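Local coordinates for protein threonine--tRNA ligase catalytic subunit (Aeropyrum pernix, PDB 3A32) that binds zinc and, as a class II synthetase, probably attaches threonine to tRNA(Thr) in two ATP-dependent steps, probably without deacylating mischarged seryl-tRNA(Thr), at residues 186-190 / 191-195. Residues are numbered along the deposited sequence; the frame is centred on the assembly and turned at random.
Sequences KLVLE and RLFKL
Leu189 and Leu195 meet through methyls, CD2 of the former lying 4.3 Å from CD1 of the latter, while CG1 of Val188 comes within 4.4 Å of both Leu192 CD2 and the Phe193 ring atom CD2. One turn apart on the helix, Leu187 and Arg191 lie side by side, with Leu187 CD2 over the centre of the guanidinium face, 3.7 Å from CZ; the arginine is extended from CG to NE, and its NH1 is held by Ser455. The backbone bonds widen toward the helix end: Val188 O accepts from Leu192 N at 3.0 Å and from Phe193 N at 3.3 Å, four and five residues on, and Leu189 O takes Leu195 N, six on, at 2.9 Å and 171°. Lys194, the first residue to leave helical angles, has positive phi (57°), consistent with the chain turning out of the helix here. At the polar edge, Glu190 passes its CG 3.3 Å from Leu195 O and reaches Lys186 NZ through OE1 (2.9 Å), a salt bridge on the syn side but 35° out of the carboxylate plane, while OE2 accepts from Val197 N. With an alanine in place of Glu190, Lys186 is likely to lose its counter-charge and the Val197 amide this acceptor. Helix 174-191 thus ends within the class II core, before strand 202-207: Phe320 of helix 317-327 packs on Leu189, Phe193 and Leu195, Phe62 of helix 48-65 on Leu187 and Val188, and helix 435-457 touches Leu187, Arg191 and Leu192.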
ATOM      1  N   LYS A 186      16.076  -3.592 -14.752  1.00  7.32           N
ATOM      2  CA  LYS A 186      17.223  -4.389 -14.350  1.00  7.43           C
ATOM      3  C   LYS A 186      17.518  -4.358 -12.827  1.00  8.37           C
ATOM      4  O   LYS A 186      17.768  -5.412 -12.204  1.00  7.81           O
ATOM      5  CB  LYS A 186      18.424  -3.923 -15.161  1.00  7.83           C
ATOM      6  CG  LYS A 186      19.744  -4.585 -14.806  1.00  6.86           C
ATOM      7  CD  LYS A 186      20.676  -4.361 -15.929  1.00  8.77           C
ATOM      8  CE  LYS A 186      21.933  -5.237 -15.849  1.00 11.82           C
ATOM      9  NZ  LYS A 186      22.710  -5.072 -14.557  1.00 12.53           N
ATOM     10  N   LEU A 187      17.525  -3.149 -12.244  1.00  8.75           N
ATOM     11  CA  LEU A 187      17.648  -2.959 -10.784  1.00  8.67           C
ATOM     12  C   LEU A 187      16.582  -3.729  -9.964  1.00  8.93           C
ATOM     13  O   LEU A 187      16.932  -4.368  -8.955  1.00  9.54           O
ATOM     14  CB  LEU A 187      17.588  -1.459 -10.424  1.00  8.27           C
ATOM     15  CG  LEU A 187      18.735  -0.511 -10.825  1.00  8.78           C
ATOM     16  CD1 LEU A 187      18.308   0.958 -10.677  1.00  5.76           C
ATOM     17  CD2 LEU A 187      19.987  -0.798 -10.018  1.00  7.24           C
ATOM     18  N   VAL A 188      15.301  -3.618 -10.343  1.00  7.60           N
ATOM     19  CA  VAL A 188      14.240  -4.402  -9.733  1.00  7.65           C
ATOM     20  C   VAL A 188      14.397  -5.961  -9.900  1.00  7.81           C
ATOM     21  O   VAL A 188      14.366  -6.714  -8.901  1.00  6.21           O
ATOM     22  CB  VAL A 188      12.857  -3.919 -10.195  1.00  8.15           C
ATOM     23  CG1 VAL A 188      11.786  -4.873  -9.792  1.00  9.28           C
ATOM     24  CG2 VAL A 188      12.536  -2.555  -9.587  1.00  7.13           C
ATOM     25  N   LEU A 189      14.619  -6.445 -11.126  1.00  7.09           N
ATOM     26  CA  LEU A 189      14.910  -7.864 -11.295  1.00  7.01           C
ATOM     27  C   LEU A 189      16.050  -8.379 -10.436  1.00  7.40           C
ATOM     28  O   LEU A 189      15.906  -9.406  -9.766  1.00  7.00           O
ATOM     29  CB  LEU A 189      15.218  -8.219 -12.735  1.00  7.46           C
ATOM     30  CG  LEU A 189      14.066  -8.140 -13.731  1.00 10.91           C
ATOM     31  CD1 LEU A 189      14.533  -8.986 -14.842  1.00 15.19           C
ATOM     32  CD2 LEU A 189      12.767  -8.655 -13.194  1.00 13.54           C
ATOM     33  N   GLU A 190      17.175  -7.669 -10.460  1.00  7.61           N
ATOM     34  CA  GLU A 190      18.402  -8.137  -9.821  1.00  8.92           C
ATOM     35  C   GLU A 190      18.364  -8.001  -8.315  1.00  8.81           C
ATOM     36  O   GLU A 190      18.822  -8.873  -7.590  1.00  8.95           O
ATOM     37  CB  GLU A 190      19.651  -7.440 -10.426  1.00  8.27           C
ATOM     38  CG  GLU A 190      19.913  -7.893 -11.858  1.00  8.07           C
ATOM     39  CD  GLU A 190      21.199  -7.338 -12.477  1.00 10.43           C
ATOM     40  OE1 GLU A 190      21.622  -6.234 -12.086  1.00  9.03           O
ATOM     41  OE2 GLU A 190      21.792  -8.015 -13.373  1.00 14.74           O
ATOM     42  N   ARG A 191      17.802  -6.902  -7.840  1.00  9.22           N
ATOM     43  CA  ARG A 191      17.914  -6.568  -6.421  1.00  8.74           C
ATOM     44  C   ARG A 191      16.762  -7.009  -5.584  1.00  8.39           C
ATOM     45  O   ARG A 191      16.972  -7.374  -4.406  1.00  8.29           O
ATOM     46  CB  ARG A 191      18.212  -5.078  -6.232  1.00  9.43           C
ATOM     47  CG  ARG A 191      19.606  -4.802  -6.799  1.00 10.76           C
ATOM     48  CD  ARG A 191      20.086  -3.428  -6.617  1.00 13.44           C
ATOM     49  NE  ARG A 191      21.337  -3.314  -7.364  1.00 17.47           N
ATOM     50  CZ  ARG A 191      22.119  -2.230  -7.349  1.00 18.06           C
ATOM     51  NH1 ARG A 191      21.770  -1.153  -6.628  1.00 14.74           N
ATOM     52  NH2 ARG A 191      23.241  -2.234  -8.065  1.00 16.35           N
ATOM     53  N   LEU A 192      15.561  -6.992  -6.171  1.00  6.99           N
ATOM     54  CA  LEU A 192      14.366  -7.426  -5.454  1.00  6.90           C
ATOM     55  C   LEU A 192      14.164  -8.899  -5.667  1.00  7.80           C
ATOM     56  O   LEU A 192      13.890  -9.656  -4.714  1.00  8.76           O
ATOM     57  CB  LEU A 192      13.117  -6.628  -5.861  1.00  6.12           C
ATOM     58  CG  LEU A 192      11.809  -6.995  -5.177  1.00  5.71           C
ATOM     59  CD1 LEU A 192      11.891  -6.822  -3.653  1.00  3.72           C
ATOM     60  CD2 LEU A 192      10.690  -6.151  -5.754  1.00  4.78           C
ATOM     61  N   PHE A 193      14.329  -9.325  -6.909  1.00  8.07           N
ATOM     62  CA  PHE A 193      14.054 -10.715  -7.248  1.00  8.32           C
ATOM     63  C   PHE A 193      15.297 -11.613  -7.359  1.00  8.92           C
ATOM     64  O   PHE A 193      15.159 -12.835  -7.467  1.00  9.80           O
ATOM     65  CB  PHE A 193      13.098 -10.806  -8.455  1.00  7.56           C
ATOM     66  CG  PHE A 193      11.691 -10.292  -8.140  1.00  7.34           C
ATOM     67  CD1 PHE A 193      10.841 -11.019  -7.295  1.00  9.33           C
ATOM     68  CD2 PHE A 193      11.247  -9.069  -8.618  1.00  4.35           C
ATOM     69  CE1 PHE A 193       9.516 -10.569  -6.954  1.00  7.04           C
ATOM     70  CE2 PHE A 193       9.949  -8.615  -8.283  1.00  7.24           C
ATOM     71  CZ  PHE A 193       9.073  -9.388  -7.441  1.00  3.58           C
ATOM     72  N   LYS A 194      16.500 -11.041  -7.317  1.00  9.23           N
ATOM     73  CA  LYS A 194      17.736 -11.848  -7.524  1.00  9.35           C
ATOM     74  C   LYS A 194      17.785 -12.614  -8.842  1.00  9.27           C
ATOM     75  O   LYS A 194      18.253 -13.775  -8.893  1.00  9.81           O
ATOM     76  CB  LYS A 194      17.914 -12.835  -6.363  1.00  9.79           C
ATOM     77  CG  LYS A 194      17.844 -12.161  -4.989  1.00 12.50           C
ATOM     78  CD  LYS A 194      19.011 -11.144  -4.849  1.00 16.80           C
ATOM     79  CE  LYS A 194      20.356 -11.896  -4.928  1.00 20.71           C
ATOM     80  NZ  LYS A 194      21.478 -11.012  -4.534  1.00 23.86           N
ATOM     81  N   LEU A 195      17.294 -11.988  -9.913  1.00  9.03           N
ATOM     82  CA  LEU A 195      17.323 -12.586 -11.239  1.00  9.02           C
ATOM     83  C   LEU A 195      18.373 -11.860 -12.064  1.00  9.86           C
ATOM     84  O   LEU A 195      18.234 -10.679 -12.333  1.00 13.27           O
ATOM     85  CB  LEU A 195      15.966 -12.445 -11.923  1.00  8.48           C
ATOM     86  CG  LEU A 195      14.754 -13.215 -11.359  1.00  8.75           C
ATOM     87  CD1 LEU A 195      13.471 -12.741 -12.007  1.00  7.00           C
ATOM     88  CD2 LEU A 195      14.913 -14.702 -11.508  1.00  5.85           C
TER